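Local coordinates for protein MEM-A1 (Soil metagenome, PDB 6E0S) that probably hydrolyses beta-lactam antibiotics with the help of bound zinc, as a subclass B3 metallo-beta-lactamase, at residues Lys85-Ser90 with Ala109-Ser114; Asn89-Phe94 with Tyr191-Asn196; Asp130-Glu135 with Pro167-Gly172; Val148-Val153 with Ala163-Gly168. All coordinates share one frame; numbering follows the deposited sequence.

Contacts 2 and 3 build the zinc site, contact 1 is the strand pairing that leads into it, and contact 4 joins the two sheets. Contact 1 pairs two parallel strands of the seven-stranded sheet, and its strand 84-88 runs straight into the loop of contact 2, which shares Asn89 and Ser90 with it. Contacts 2 and 3, with centres about 10 Å apart, bind the same zinc and the same water: His91 and His93 come from contact 2, His169 from contact 3. His93 NE2 lies 2.8 Å from Asp130 OD1, and Asn196 O lies 2.7 Å from His169 ND1. Contact 4 shares Pro167 and Gly168 with contact 3 and meets contact 1 where Val148 N lies 2.7 Å from Ala113 O.

Contact 1: residues Lys85-Ser90 with Ala109-Ser114; sequences KLILNS and ATVLAS
Leu88 and Leu112 both turn CG to the side of the backbone N, anti to the carbonyl carbon (chi1 -41° and -58°), which lays the two side chains next to each other, pointing the same way. Their methyls meet at Leu88 CD2 and Leu112 CD1, 3.5 Å apart. Leu86, two residues earlier on the same strand, brings CD2 within 4.2 Å of that Leu112 CD1. On the reverse face, Ile87 CB packs on Val111 CG2 at 4.0 Å, while Ile87 CG1 sits 3.9 Å from Ala109 CB. Beneath these side chains runs a parallel ladder: Thr110 N to Lys85 O, Ile87 N to Thr110 O at 2.9 Å, Leu112 N to Ile87 O at 2.8 Å, and Asn89 N to Leu112 O. The strands are neighbours in a beta-alpha-beta crossover. Helix 100-107, from the connection between them, covers the Ile87 and Val111 face, and strand 153-156 of the second sheet meets Leu86 and Leu112. Past the last rung, water 1 bridges Asn89 O and Ser114 N, accepting from the latter. The chemistry is thus backbone polarity paired within the sheet and mostly apolar branches on both faces, as befits a central layer of the metallo-beta-lactamase sandwich.

Contact 2: residues Asn89-Phe94 with Tyr191-Asn196; sequences NSHEHF and YADSLN. With ZN (zinc ion), chain B.
Asp193 OD2 is gripped by two N-H groups: His91 ND1 donates to it at only 2.5 Å, and Ser194 N adds a weak bond at 2.7 Å. The first of these is a His-carboxylate hydrogen bond in the zinc site of the metallo-beta-lactamase fold, where His91 and His93 open the HxHxDH motif. OD2 comes in at the edge of the His91 ring, near its plane, and the bond is fairly straight, 165° at the hydrogen. The carboxylate is nevertheless twisted 34° from the imidazole. With ND1 held this way, the ring's rotation is fixed and NE2 faces the metal.

His91 NE2 binds the zinc at 2.3 Å and His93 ND1 at 2.4 Å, with water 2 at 2.0 Å; His169 supplies the remaining ligand atom. His91 CG sits between the backbone N and the carbonyl carbon (chi1 71°), swinging the ring toward Asp193. Behind it, Asn89 ND2 donates to His91 O from above the carbonyl plane, and also to Asp60. Asp60 OD2 in turn is bonded to the hydroxyls of Ser90 and Tyr191. Ser194 OG closes an ST turn by accepting from Asn196 N. Where the two segments meet beside Asp60, Ser90 CB lies 3.7 Å from Tyr191 CE2.

Contact 3: residues Asp130-Glu135 with Pro167-Gly172; sequences DPQYGE and PGHTQG. With ZN (zinc ion), chain B.
His169 NE2 binds the zinc at 2.3 Å, and Gln132 NE2 lies 3.5 Å from CE1 of the same ring. His169 is the third histidine on this zinc in the metallo-beta-lactamase fold, carried by the loop between strands 159-165 and 174-182. The Gln132 side chain is extended beyond CG, which carries its amide up to the ring, the two planes nearly perpendicular at 82°. Water 4 joins the partners: it accepts from Gln132 NE2 at 2.9 Å and donates to His169 O at 2.7 Å, while lying over one face of the imidazole, offset toward the rim. Pro131 CG packs against that same His169 O at 3.4 Å, so the carbonyl oxygen meets both a water and the proline ring.

Further out, His169 ND1 is hydrogen-bonded to Asn196 O, fixing how the ring is turned. Asp130 is a second-shell group: its OD1 accepts from His93 NE2, and from water 3, which accepts in turn from Gln171 N. Thr170 sits alongside it, the OG1 bonded to Glu92 and accepting from Gly172 N in an ST turn. The Asp130-Tyr133 stretch is a type I turn, reinforced as an Asx turn in which Gln132 N donates to the anti lone pair of Asp130 OD2 at 2.9 Å.

Contact 4: residues Val148-Val153 with Ala163-Gly168; sequences VADGEV and ARYTPG
The Tyr165 ring carries Asp150 over one face and a carbonyl at its edge. Asp150 CB stands 3.8 Å from the ring centroid in a CH-pi contact, Asp150 N lies over the rim of that face, and the carboxylate stacks only 13° from the ring plane. Val148 O lies in plane at the edge and accepts from Tyr165 OH at a tight 2.5 Å; Val115 N is also bonded to the hydroxyl. With CG anti to its backbone N (chi1 -165°), Asp150 brings OD1 within 2.9 Å of Tyr165 N, which meets it from above the carboxylate plane. Water 5 bridges Asp150 OD1 and Tyr165 O.

Backbone bonds carry most of the rest. Ala149 to Glu152 form a type II turn whose Gly151, at positive phi, donates from N to Ala163 O at 2.7 Å. Ala163 N answers to Glu152 O at 2.9 Å, and Ala163 CB packs on Val148 CG2 at 3.7 Å. The turn links edge strands of the two sheets, 145-148 and 153-156. Tyr165 is held at both ends, its N on Asp150 OD1 and its hydroxyl on Val148 O, so directional bonds secure this partly exposed edge of the fold.

Contact 1: residues Lys85-Ser90 with Ala109-Ser114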
loop_
_atom_site.group_PDB
_atom_site.type_symbol
_atom_site.label_atom_id
_atom_site.label_comp_id
_atom_site.label_asym_id
_atom_site.label_seq_id
_atom_site.Cartn_x
_atom_site.Cartn_y
_atom_site.Cartn_z
ATOM N N LYS A 85 -7.247 -3.152 -15.045
ATOM C CA LYS A 85 -7.009 -4.562 -15.304
ATOM C C LYS A 85 -6.483 -5.314 -14.090
ATOM O O LYS A 85 -6.703 -6.527 -13.973
ATOM C CB LYS A 85 -6.016 -4.704 -16.459
ATOM C CG LYS A 85 -6.499 -4.058 -17.749
ATOM C CD LYS A 85 -7.884 -4.590 -18.129
ATOM C CE LYS A 85 -8.544 -3.785 -19.231
ATOM N NZ LYS A 85 -9.993 -4.216 -19.443
ATOM N N LEU A 86 -5.771 -4.625 -13.201
ATOM C CA LEU A 86 -5.113 -5.281 -12.075
ATOM C C LEU A 86 -5.283 -4.400 -10.867
ATOM O O LEU A 86 -5.162 -3.182 -10.977
ATOM C CB LEU A 86 -3.602 -5.489 -12.316
ATOM C CG LEU A 86 -3.249 -6.235 -13.607
ATOM C CD1 LEU A 86 -1.799 -6.024 -13.976
ATOM C CD2 LEU A 86 -3.522 -7.716 -13.363
ATOM N N ILE A 87 -5.570 -5.013 -9.731
ATOM C CA ILE A 87 -5.625 -4.306 -8.459
ATOM C C ILE A 87 -4.576 -4.953 -7.578
ATOM O O ILE A 87 -4.598 -6.178 -7.402
ATOM C CB ILE A 87 -7.016 -4.378 -7.817
ATOM C CG1 ILE A 87 -8.033 -3.622 -8.678
ATOM C CG2 ILE A 87 -6.962 -3.763 -6.423
ATOM C CD1 ILE A 87 -9.544 -3.933 -8.294
ATOM N N LEU A 88 -3.626 -4.151 -7.080
ATOM C CA LEU A 88 -2.540 -4.662 -6.240
ATOM C C LEU A 88 -2.829 -4.300 -4.794
ATOM O O LEU A 88 -3.411 -3.255 -4.518
ATOM C CB LEU A 88 -1.183 -4.074 -6.647
ATOM C CG LEU A 88 -0.887 -3.930 -8.132
ATOM C CD1 LEU A 88 0.536 -3.343 -8.400
ATOM C CD2 LEU A 88 -1.131 -5.254 -8.889
ATOM N N ASN A 89 -2.456 -5.169 -3.866
ATOM C CA ASN A 89 -2.696 -4.904 -2.445
ATOM C C ASN A 89 -1.374 -4.692 -1.715
ATOM O O ASN A 89 -0.411 -5.439 -1.932
ATOM C CB ASN A 89 -3.475 -6.060 -1.825
ATOM C CG ASN A 89 -3.754 -5.875 -0.330
ATOM O OD1 ASN A 89 -3.595 -6.819 0.446
ATOM N ND2 ASN A 89 -4.220 -4.684 0.067
ATOM N N SER A 90 -1.318 -3.653 -0.882
ATOM C CA SER A 90 -0.204 -3.453 0.041
ATOM C C SER A 90 -0.318 -4.446 1.203
ATOM O O SER A 90 0.498 -5.367 1.315
ATOM C CB SER A 90 -0.167 -2.002 0.553
ATOM O OG SER A 90 -1.346 -1.687 1.271
ATOM N N ALA A 109 -11.215 -6.642 -12.679
ATOM C CA ALA A 109 -9.770 -6.765 -12.591
ATOM C C ALA A 109 -9.362 -8.038 -11.858
ATOM O O ALA A 109 -10.109 -8.605 -11.063
ATOM C CB ALA A 109 -9.168 -5.572 -11.853
ATOM N N THR A 110 -8.159 -8.494 -12.147
ATOM C CA THR A 110 -7.527 -9.530 -11.343
ATOM C C THR A 110 -6.808 -8.846 -10.200
ATOM O O THR A 110 -6.292 -7.732 -10.370
ATOM C CB THR A 110 -6.551 -10.350 -12.190
ATOM O OG1 THR A 110 -7.290 -11.146 -13.119
ATOM C CG2 THR A 110 -5.694 -11.297 -11.335
ATOM N N VAL A 111 -6.827 -9.485 -9.025
ATOM C CA VAL A 111 -6.286 -8.910 -7.789
ATOM C C VAL A 111 -4.992 -9.634 -7.441
ATOM O O VAL A 111 -4.965 -10.869 -7.393
ATOM C CB VAL A 111 -7.308 -8.991 -6.638
ATOM C CG1 VAL A 111 -6.667 -8.655 -5.290
ATOM C CG2 VAL A 111 -8.455 -8.043 -6.925
ATOM N N LEU A 112 -3.928 -8.863 -7.196
ATOM C CA LEU A 112 -2.598 -9.402 -6.969
ATOM C C LEU A 112 -2.136 -9.108 -5.548
ATOM O O LEU A 112 -2.299 -7.985 -5.043
ATOM C CB LEU A 112 -1.615 -8.804 -7.992
ATOM C CG LEU A 112 -1.918 -9.000 -9.470
ATOM C CD1 LEU A 112 -0.774 -8.443 -10.302
ATOM C CD2 LEU A 112 -2.120 -10.463 -9.799
ATOM N N ALA A 113 -1.454 -10.085 -4.955
ATOM C CA ALA A 113 -0.941 -9.979 -3.597
ATOM C C ALA A 113 0.193 -10.982 -3.419
ATOM O O ALA A 113 0.387 -11.893 -4.232
ATOM C CB ALA A 113 -2.055 -10.249 -2.550
ATOM N N SER A 114 0.922 -10.829 -2.315
ATOM C CA SER A 114 1.868 -11.863 -1.920
ATOM C C SER A 114 1.160 -13.194 -1.671
ATOM O O SER A 114 -0.068 -13.278 -1.528
ATOM C CB SER A 114 2.601 -11.466 -0.637
ATOM O OG SER A 114 1.645 -11.323 0.406
HETATM O O HOH W 1 0.181 -8.285 -0.992
#

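Contact 2: residues Asn89-Phe94 with Tyr191-Asn196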
loop_
_atom_site.group_PDB
_atom_site.type_symbol
_atom_site.label_atom_id
_atom_site.label_comp_id
_atom_site.label_asym_id
_atom_site.label_seq_id
_atom_site.Cartn_x
_atom_site.Cartn_y
_atom_site.Cartn_z
ATOM N N ASN A 89 -2.456 -5.169 -3.866
ATOM C CA ASN A 89 -2.696 -4.904 -2.445
ATOM C C ASN A 89 -1.374 -4.692 -1.715
ATOM O O ASN A 89 -0.411 -5.439 -1.932
ATOM C CB ASN A 89 -3.475 -6.060 -1.825
ATOM C CG ASN A 89 -3.754 -5.875 -0.330
ATOM O OD1 ASN A 89 -3.595 -6.819 0.446
ATOM N ND2 ASN A 89 -4.220 -4.684 0.067
ATOM N N SER A 90 -1.318 -3.653 -0.882
ATOM C CA SER A 90 -0.204 -3.453 0.041
ATOM C C SER A 90 -0.318 -4.446 1.203
ATOM O O SER A 90 0.498 -5.367 1.315
ATOM C CB SER A 90 -0.167 -2.002 0.553
ATOM O OG SER A 90 -1.346 -1.687 1.271
ATOM N N HIS A 91 -1.347 -4.345 2.051
ATOM C CA HIS A 91 -1.499 -5.408 3.030
ATOM C C HIS A 91 -2.976 -5.706 3.314
ATOM O O HIS A 91 -3.887 -4.909 3.044
ATOM C CB HIS A 91 -0.704 -5.121 4.323
ATOM C CG HIS A 91 -1.265 -4.013 5.153
ATOM N ND1 HIS A 91 -0.806 -2.715 5.082
ATOM C CD2 HIS A 91 -2.252 -4.014 6.082
ATOM C CE1 HIS A 91 -1.490 -1.962 5.926
ATOM N NE2 HIS A 91 -2.382 -2.725 6.536
ATOM N N GLU A 92 -3.178 -6.896 3.859
ATOM C CA GLU A 92 -4.446 -7.613 3.799
ATOM C C GLU A 92 -5.339 -7.282 4.983
ATOM O O GLU A 92 -5.934 -8.159 5.601
ATOM C CB GLU A 92 -4.161 -9.115 3.694
ATOM C CG GLU A 92 -3.295 -9.743 4.861
ATOM C CD GLU A 92 -1.761 -9.688 4.640
ATOM O OE1 GLU A 92 -1.031 -10.600 5.113
ATOM O OE2 GLU A 92 -1.277 -8.718 4.014
ATOM N N HIS A 93 -5.433 -6.007 5.336
ATOM C CA HIS A 93 -6.270 -5.552 6.427
ATOM C C HIS A 93 -7.443 -4.760 5.859
ATOM O O HIS A 93 -7.350 -4.135 4.788
ATOM C CB HIS A 93 -5.483 -4.676 7.419
ATOM C CG HIS A 93 -4.609 -5.442 8.367
ATOM N ND1 HIS A 93 -3.741 -4.826 9.244
ATOM C CD2 HIS A 93 -4.446 -6.773 8.553
ATOM C CE1 HIS A 93 -3.105 -5.745 9.952
ATOM N NE2 HIS A 93 -3.515 -6.933 9.551
ATOM N N PHE A 94 -8.547 -4.800 6.599
ATOM C CA PHE A 94 -9.780 -4.080 6.294
ATOM C C PHE A 94 -9.578 -2.667 5.737
ATOM O O PHE A 94 -10.274 -2.271 4.802
ATOM C CB PHE A 94 -10.616 -4.040 7.574
ATOM C CG PHE A 94 -12.027 -3.524 7.391
ATOM C CD1 PHE A 94 -13.046 -4.392 7.011
ATOM C CD2 PHE A 94 -12.342 -2.200 7.688
ATOM C CE1 PHE A 94 -14.352 -3.940 6.877
ATOM C CE2 PHE A 94 -13.673 -1.744 7.556
ATOM C CZ PHE A 94 -14.658 -2.614 7.150
ATOM N N TYR A 191 5.309 2.827 -3.649
ATOM C CA TYR A 191 4.090 2.670 -2.830
ATOM C C TYR A 191 4.511 1.845 -1.622
ATOM O O TYR A 191 4.682 0.634 -1.712
ATOM C CB TYR A 191 2.953 1.993 -3.586
ATOM C CG TYR A 191 1.640 2.082 -2.821
ATOM C CD1 TYR A 191 0.664 2.998 -3.214
ATOM C CD2 TYR A 191 1.378 1.257 -1.719
ATOM C CE1 TYR A 191 -0.537 3.105 -2.554
ATOM C CE2 TYR A 191 0.114 1.340 -1.056
ATOM C CZ TYR A 191 -0.803 2.285 -1.489
ATOM O OH TYR A 191 -2.037 2.429 -0.865
ATOM N N ALA A 192 4.711 2.501 -0.490
ATOM C CA ALA A 192 5.279 1.822 0.665
ATOM C C ALA A 192 4.161 1.272 1.542
ATOM O O ALA A 192 3.227 2.000 1.894
ATOM C CB ALA A 192 6.165 2.785 1.465
ATOM N N ASP A 193 4.277 -0.003 1.912
ATOM C CA ASP A 193 3.346 -0.589 2.857
ATOM C C ASP A 193 3.640 -0.048 4.249
ATOM O O ASP A 193 4.688 0.549 4.499
ATOM C CB ASP A 193 3.451 -2.114 2.858
ATOM C CG ASP A 193 2.279 -2.784 3.599
ATOM O OD1 ASP A 193 2.412 -3.974 3.936
ATOM O OD2 ASP A 193 1.242 -2.122 3.831
ATOM N N SER A 194 2.670 -0.199 5.142
ATOM C CA SER A 194 2.926 0.135 6.531
ATOM C C SER A 194 4.076 -0.703 7.062
ATOM O O SER A 194 4.177 -1.906 6.788
ATOM C CB SER A 194 1.675 -0.091 7.381
ATOM O OG SER A 194 2.041 0.029 8.764
ATOM N N LEU A 195 4.953 -0.053 7.832
ATOM C CA LEU A 195 6.058 -0.720 8.513
ATOM C C LEU A 195 5.893 -0.665 10.027
ATOM O O LEU A 195 6.852 -0.883 10.760
ATOM C CB LEU A 195 7.400 -0.099 8.108
ATOM C CG LEU A 195 7.811 -0.174 6.643
ATOM C CD1 LEU A 195 9.120 0.599 6.412
ATOM C CD2 LEU A 195 7.922 -1.662 6.229
ATOM N N ASN A 196 4.688 -0.372 10.502
ATOM C CA ASN A 196 4.456 -0.122 11.914
ATOM C C ASN A 196 4.262 -1.425 12.687
ATOM O O ASN A 196 3.405 -2.252 12.350
ATOM C CB ASN A 196 3.252 0.800 12.077
ATOM C CG ASN A 196 3.610 2.252 11.824
ATOM O OD1 ASN A 196 4.739 2.576 11.409
ATOM N ND2 ASN A 196 2.654 3.144 12.084
HETATM ZN ZN ZN B . -2.719 -2.758 8.772
HETATM O O HOH W 2 -4.059 -1.563 9.567
#

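Contact 3: residues Asp130-Glu135 with Pro167-Gly172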
loop_
_atom_site.group_PDB
_atom_site.type_symbol
_atom_site.label_atom_id
_atom_site.label_comp_id
_atom_site.label_asym_id
_atom_site.label_seq_id
_atom_site.Cartn_x
_atom_site.Cartn_y
_atom_site.Cartn_z
ATOM N N ASP A 130 -1.786 -13.094 12.325
ATOM C CA ASP A 130 -1.696 -11.658 12.133
ATOM C C ASP A 130 -1.326 -11.009 13.456
ATOM O O ASP A 130 -1.857 -11.397 14.498
ATOM C CB ASP A 130 -3.010 -11.065 11.628
ATOM C CG ASP A 130 -2.823 -9.713 10.947
ATOM O OD1 ASP A 130 -2.884 -9.650 9.701
ATOM O OD2 ASP A 130 -2.644 -8.713 11.660
ATOM N N PRO A 131 -0.400 -10.029 13.448
ATOM C CA PRO A 131 -0.080 -9.320 14.698
ATOM C C PRO A 131 -1.323 -8.717 15.335
ATOM O O PRO A 131 -1.352 -8.500 16.546
ATOM C CB PRO A 131 0.904 -8.228 14.253
ATOM C CG PRO A 131 1.591 -8.814 13.034
ATOM C CD PRO A 131 0.479 -9.627 12.324
ATOM N N GLN A 132 -2.359 -8.441 14.542
ATOM C CA GLN A 132 -3.590 -7.854 15.068
ATOM C C GLN A 132 -4.726 -8.861 15.126
ATOM O O GLN A 132 -5.881 -8.470 15.344
ATOM C CB GLN A 132 -4.012 -6.632 14.247
ATOM C CG GLN A 132 -2.923 -5.582 14.095
ATOM C CD GLN A 132 -3.417 -4.307 13.450
ATOM O OE1 GLN A 132 -4.545 -3.868 13.698
ATOM N NE2 GLN A 132 -2.567 -3.682 12.640
ATOM N N TYR A 133 -4.419 -10.157 15.001
ATOM C CA TYR A 133 -5.483 -11.164 15.016
ATOM C C TYR A 133 -6.321 -11.038 16.281
ATOM O O TYR A 133 -5.801 -10.964 17.406
ATOM C CB TYR A 133 -4.913 -12.582 14.922
ATOM C CG TYR A 133 -5.993 -13.650 15.015
ATOM C CD1 TYR A 133 -6.169 -14.399 16.166
ATOM C CD2 TYR A 133 -6.855 -13.872 13.945
ATOM C CE1 TYR A 133 -7.179 -15.363 16.243
ATOM C CE2 TYR A 133 -7.854 -14.825 14.006
ATOM C CZ TYR A 133 -8.013 -15.561 15.155
ATOM O OH TYR A 133 -9.004 -16.496 15.199
ATOM N N GLY A 134 -7.638 -11.024 16.101
ATOM C CA GLY A 134 -8.565 -10.824 17.184
ATOM C C GLY A 134 -9.252 -9.475 17.147
ATOM O O GLY A 134 -10.402 -9.361 17.592
ATOM N N GLU A 135 -8.568 -8.449 16.663
ATOM C CA GLU A 135 -9.172 -7.132 16.554
ATOM C C GLU A 135 -9.399 -6.720 15.111
ATOM O O GLU A 135 -9.709 -5.554 14.857
ATOM C CB GLU A 135 -8.306 -6.116 17.295
ATOM C CG GLU A 135 -8.043 -6.600 18.705
ATOM C CD GLU A 135 -7.499 -5.515 19.599
ATOM O OE1 GLU A 135 -7.745 -4.330 19.291
ATOM O OE2 GLU A 135 -6.814 -5.847 20.589
ATOM N N PRO A 167 6.920 -7.738 4.709
ATOM C CA PRO A 167 6.077 -8.178 5.827
ATOM C C PRO A 167 6.580 -7.648 7.172
ATOM O O PRO A 167 7.724 -7.186 7.318
ATOM C CB PRO A 167 6.179 -9.699 5.766
ATOM C CG PRO A 167 7.571 -9.972 5.165
ATOM C CD PRO A 167 7.730 -8.843 4.154
ATOM N N GLY A 168 5.679 -7.714 8.168
ATOM C CA GLY A 168 6.008 -7.406 9.555
ATOM C C GLY A 168 4.814 -6.741 10.220
ATOM O O GLY A 168 4.354 -7.165 11.293
ATOM N N HIS A 169 4.292 -5.695 9.568
ATOM C CA HIS A 169 2.969 -5.196 9.931
ATOM C C HIS A 169 1.910 -6.281 9.741
ATOM O O HIS A 169 1.039 -6.462 10.602
ATOM C CB HIS A 169 2.626 -3.948 9.110
ATOM C CG HIS A 169 1.348 -3.279 9.538
ATOM N ND1 HIS A 169 1.258 -2.528 10.682
ATOM C CD2 HIS A 169 0.118 -3.232 8.961
ATOM C CE1 HIS A 169 0.021 -2.077 10.824
ATOM N NE2 HIS A 169 -0.693 -2.495 9.797
ATOM N N THR A 170 1.967 -7.003 8.623
ATOM C CA THR A 170 1.225 -8.240 8.389
ATOM C C THR A 170 2.158 -9.324 7.865
ATOM O O THR A 170 3.291 -9.067 7.432
ATOM C CB THR A 170 0.103 -8.075 7.352
ATOM O OG1 THR A 170 0.690 -7.871 6.052
ATOM C CG2 THR A 170 -0.802 -6.871 7.703
ATOM N N GLN A 171 1.649 -10.557 7.832
ATOM C CA GLN A 171 2.481 -11.618 7.287
ATOM C C GLN A 171 2.668 -11.493 5.781
ATOM O O GLN A 171 3.613 -12.088 5.238
ATOM C CB GLN A 171 1.869 -12.973 7.627
ATOM C CG GLN A 171 1.953 -13.299 9.095
ATOM C CD GLN A 171 1.265 -14.617 9.397
ATOM O OE1 GLN A 171 0.041 -14.684 9.422
ATOM N NE2 GLN A 171 2.041 -15.663 9.594
ATOM N N GLY A 172 1.820 -10.721 5.108
ATOM C CA GLY A 172 1.810 -10.672 3.650
ATOM C C GLY A 172 2.076 -9.316 3.013
ATOM O O GLY A 172 1.901 -9.151 1.789
HETATM ZN ZN ZN B . -2.719 -2.758 8.772
HETATM O O HOH W 3 -0.897 -11.351 8.895
HETATM O O HOH W 4 0.094 -4.849 12.611
HETATM O O HOH W 2 -4.059 -1.563 9.567
#

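Contact 4: residues Val148-Val153 with Ala163-Gly168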
loop_
_atom_site.group_PDB
_atom_site.type_symbol
_atom_site.label_atom_id
_atom_site.label_comp_id
_atom_site.label_asym_id
_atom_site.label_seq_id
_atom_site.Cartn_x
_atom_site.Cartn_y
_atom_site.Cartn_z
ATOM N N VAL A 148 1.758 -13.064 -6.242
ATOM C CA VAL A 148 3.019 -12.668 -6.865
ATOM C C VAL A 148 4.155 -13.018 -5.919
ATOM O O VAL A 148 4.001 -12.994 -4.686
ATOM C CB VAL A 148 3.057 -11.170 -7.220
ATOM C CG1 VAL A 148 1.912 -10.811 -8.222
ATOM C CG2 VAL A 148 2.956 -10.301 -5.974
ATOM N N ALA A 149 5.303 -13.342 -6.505
ATOM C CA ALA A 149 6.523 -13.638 -5.772
ATOM C C ALA A 149 7.280 -12.350 -5.477
ATOM O O ALA A 149 7.070 -11.315 -6.106
ATOM C CB ALA A 149 7.417 -14.609 -6.570
ATOM N N ASP A 150 8.187 -12.435 -4.512
ATOM C CA ASP A 150 9.041 -11.304 -4.192
ATOM C C ASP A 150 9.913 -10.987 -5.401
ATOM O O ASP A 150 10.522 -11.880 -5.995
ATOM C CB ASP A 150 9.883 -11.648 -2.964
ATOM C CG ASP A 150 10.549 -10.450 -2.330
ATOM O OD1 ASP A 150 10.253 -9.315 -2.707
ATOM O OD2 ASP A 150 11.416 -10.667 -1.441
ATOM N N GLY A 151 9.956 -9.720 -5.777
ATOM C CA GLY A 151 10.687 -9.296 -6.950
ATOM C C GLY A 151 9.988 -9.524 -8.276
ATOM O O GLY A 151 10.542 -9.151 -9.317
ATOM N N GLU A 152 8.801 -10.121 -8.278
ATOM C CA GLU A 152 8.077 -10.351 -9.525
ATOM C C GLU A 152 7.630 -9.029 -10.140
ATOM O O GLU A 152 7.128 -8.132 -9.446
ATOM C CB GLU A 152 6.855 -11.238 -9.278
ATOM C CG GLU A 152 6.033 -11.479 -10.530
ATOM C CD GLU A 152 4.956 -12.532 -10.321
ATOM O OE1 GLU A 152 4.010 -12.573 -11.142
ATOM O OE2 GLU A 152 5.072 -13.336 -9.369
ATOM N N VAL A 153 7.780 -8.910 -11.457
ATOM C CA VAL A 153 7.382 -7.688 -12.160
ATOM C C VAL A 153 6.011 -7.886 -12.784
ATOM O O VAL A 153 5.823 -8.777 -13.621
ATOM C CB VAL A 153 8.419 -7.299 -13.223
ATOM C CG1 VAL A 153 7.964 -6.044 -13.950
ATOM C CG2 VAL A 153 9.745 -7.082 -12.570
ATOM N N ALA A 163 6.894 -6.185 -7.273
ATOM C CA ALA A 163 6.536 -6.524 -5.898
ATOM C C ALA A 163 7.783 -6.624 -5.026
ATOM O O ALA A 163 8.740 -7.352 -5.356
ATOM C CB ALA A 163 5.764 -7.845 -5.833
ATOM N N ARG A 164 7.783 -5.891 -3.916
ATOM C CA ARG A 164 8.854 -5.989 -2.924
ATOM C C ARG A 164 8.229 -6.426 -1.608
ATOM O O ARG A 164 7.584 -5.624 -0.931
ATOM C CB ARG A 164 9.605 -4.660 -2.766
ATOM C CG ARG A 164 10.248 -4.171 -4.082
ATOM C CD ARG A 164 11.343 -5.126 -4.546
ATOM N NE ARG A 164 12.447 -5.301 -3.579
ATOM C CZ ARG A 164 13.564 -4.566 -3.538
ATOM N NH1 ARG A 164 13.759 -3.581 -4.412
ATOM N NH2 ARG A 164 14.495 -4.818 -2.625
ATOM N N TYR A 165 8.420 -7.690 -1.242
ATOM C CA TYR A 165 7.833 -8.178 -0.002
ATOM C C TYR A 165 8.350 -7.340 1.165
ATOM O O TYR A 165 9.561 -7.178 1.336
ATOM C CB TYR A 165 8.201 -9.655 0.190
ATOM C CG TYR A 165 7.326 -10.662 -0.540
ATOM C CD1 TYR A 165 6.599 -10.314 -1.664
ATOM C CD2 TYR A 165 7.285 -11.992 -0.111
ATOM C CE1 TYR A 165 5.764 -11.277 -2.320
ATOM C CE2 TYR A 165 6.499 -12.955 -0.759
ATOM C CZ TYR A 165 5.743 -12.593 -1.858
ATOM O OH TYR A 165 4.967 -13.556 -2.480
ATOM N N THR A 166 7.436 -6.794 1.964
ATOM C CA THR A 166 7.803 -6.052 3.174
ATOM C C THR A 166 6.890 -6.465 4.322
ATOM O O THR A 166 6.146 -5.644 4.875
ATOM C CB THR A 166 7.725 -4.542 2.939
ATOM O OG1 THR A 166 6.419 -4.195 2.458
ATOM C CG2 THR A 166 8.798 -4.080 1.946
ATOM N N PRO A 167 6.920 -7.738 4.709
ATOM C CA PRO A 167 6.077 -8.178 5.827
ATOM C C PRO A 167 6.580 -7.648 7.172
ATOM O O PRO A 167 7.724 -7.186 7.318
ATOM C CB PRO A 167 6.179 -9.699 5.766
ATOM C CG PRO A 167 7.571 -9.972 5.165
ATOM C CD PRO A 167 7.730 -8.843 4.154
ATOM N N GLY A 168 5.679 -7.714 8.168
ATOM C CA GLY A 168 6.008 -7.406 9.555
ATOM C C GLY A 168 4.814 -6.741 10.220
ATOM O O GLY A 168 4.354 -7.165 11.293
HETATM O O HOH W 5 11.678 -7.549 -0.689
#